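Local coordinates for short chain dehydrogenase (Rhodopseudomonas palustris, PDB 3H7A), which probably catalyses an NAD(P)-dependent oxidation or reduction, as a member of the short-chain dehydrogenase/reductase family, at residues W224-Y227 and Q228-K231. Numbering follows the deposited sequence.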
# COMPACT_ATOMS: atom_id res chain seq x y z
N TRP B 224 -1.75 -19.49 15.63
CA TRP B 224 -0.75 -20.46 16.09
C TRP B 224 0.50 -20.43 15.20
O TRP B 224 1.62 -20.47 15.71
CB TRP B 224 -1.33 -21.89 16.20
CG TRP B 224 -0.30 -22.84 16.82
CD1 TRP B 224 0.34 -23.87 16.20
CD2 TRP B 224 0.22 -22.79 18.16
NE1 TRP B 224 1.22 -24.48 17.07
CE2 TRP B 224 1.17 -23.84 18.28
CE3 TRP B 224 -0.03 -21.98 19.28
CZ2 TRP B 224 1.87 -24.08 19.46
CZ3 TRP B 224 0.66 -22.23 20.46
CH2 TRP B 224 1.61 -23.26 20.54
N GLN B 225 0.30 -20.32 13.89
CA GLN B 225 1.41 -20.13 12.97
C GLN B 225 2.26 -18.90 13.34
O GLN B 225 3.49 -18.98 13.39
CB GLN B 225 0.90 -20.02 11.53
CG GLN B 225 2.02 -20.05 10.49
CD GLN B 225 1.68 -19.29 9.22
OE1 GLN B 225 2.56 -18.67 8.61
NE2 GLN B 225 0.42 -19.33 8.82
N LEU B 226 1.61 -17.76 13.60
CA LEU B 226 2.33 -16.56 14.03
C LEU B 226 3.05 -16.79 15.35
O LEU B 226 4.20 -16.36 15.52
CB LEU B 226 1.39 -15.35 14.12
CG LEU B 226 0.97 -14.67 12.82
CD1 LEU B 226 -0.17 -13.70 13.04
CD2 LEU B 226 2.16 -13.98 12.15
N TYR B 227 2.38 -17.48 16.27
CA TYR B 227 3.00 -17.82 17.55
C TYR B 227 4.30 -18.59 17.33
O TYR B 227 5.30 -18.29 17.95
CB TYR B 227 2.06 -18.61 18.49
CG TYR B 227 2.79 -19.02 19.76
CD1 TYR B 227 3.00 -18.11 20.78
CD2 TYR B 227 3.34 -20.29 19.89
CE1 TYR B 227 3.71 -18.45 21.91
CE2 TYR B 227 4.04 -20.64 21.03
CZ TYR B 227 4.22 -19.72 22.02
OH TYR B 227 4.92 -20.06 23.14
N GLN B 228 4.26 -19.56 16.42
CA GLN B 228 5.39 -20.46 16.18
C GLN B 228 6.64 -19.86 15.51
O GLN B 228 7.71 -20.46 15.57
CB GLN B 228 4.93 -21.69 15.41
CG GLN B 228 3.98 -22.59 16.18
CD GLN B 228 4.70 -23.58 17.08
OE1 GLN B 228 4.76 -24.77 16.78
NE2 GLN B 228 5.24 -23.09 18.20
N GLN B 229 6.50 -18.70 14.87
CA GLN B 229 7.61 -18.06 14.15
C GLN B 229 8.77 -17.68 15.05
O GLN B 229 8.57 -17.02 16.07
CB GLN B 229 7.13 -16.80 13.44
CG GLN B 229 6.16 -17.03 12.32
CD GLN B 229 5.81 -15.75 11.60
OE1 GLN B 229 5.89 -14.67 12.18
NE2 GLN B 229 5.44 -15.87 10.33
N PRO B 230 10.01 -18.07 14.67
CA PRO B 230 11.20 -17.66 15.42
C PRO B 230 11.55 -16.21 15.14
O PRO B 230 11.16 -15.69 14.09
CB PRO B 230 12.29 -18.59 14.89
CG PRO B 230 11.86 -18.95 13.50
CD PRO B 230 10.35 -18.89 13.49
N LYS B 231 12.31 -15.57 16.04
CA LYS B 231 12.60 -14.13 15.92
C LYS B 231 13.54 -13.74 14.78
O LYS B 231 13.74 -12.56 14.51
CB LYS B 231 13.06 -13.52 17.26
CG LYS B 231 14.35 -14.07 17.84
CD LYS B 231 14.70 -13.40 19.19
CE LYS B 231 14.88 -11.87 19.07
NZ LYS B 231 15.57 -11.27 20.26
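Gln228 folds its side chain back over the indole of Trp224, one turn earlier, and so illustrates i to i+4 packing of an aliphatic chain on an aromatic face near the end of helix 216-228. A CH-pi contact carries the pair: CG of Gln228 sits 3.8 Å from the centroid of the five-membered ring of Trp224, over its face. The bend at chi2 (-84°) then brings the amide across the indole, tilted 30° from its plane, with NE2 of Gln228 3.7 Å from CZ2 of Trp224. Tyr227 CD2 meets the same indole face, and its ring is nearly parallel to the Gln228 amide. With an alanine at Trp224, the methylene of Gln228 would probably lose the aromatic face it rests on, and its amide would be freer to turn.

In the backbone, Gln228 N donates to Trp224 O at 2.9 Å, whereas Gln229 N divides itself between two weak bonds, to Gln225 O and Leu226 O. Leu226 and Gln229 run side by side; Gln229 OE1 accepts from Thr235 N. Within the Rossmann-type fold, the Trp224 ring meets Phe27 of helix 18-29 edge-to-face, Leu226 packs on strand 178-185, and Lys136 of strand 135-142 bonds the carbonyls of Leu226, Tyr227 and Gln229.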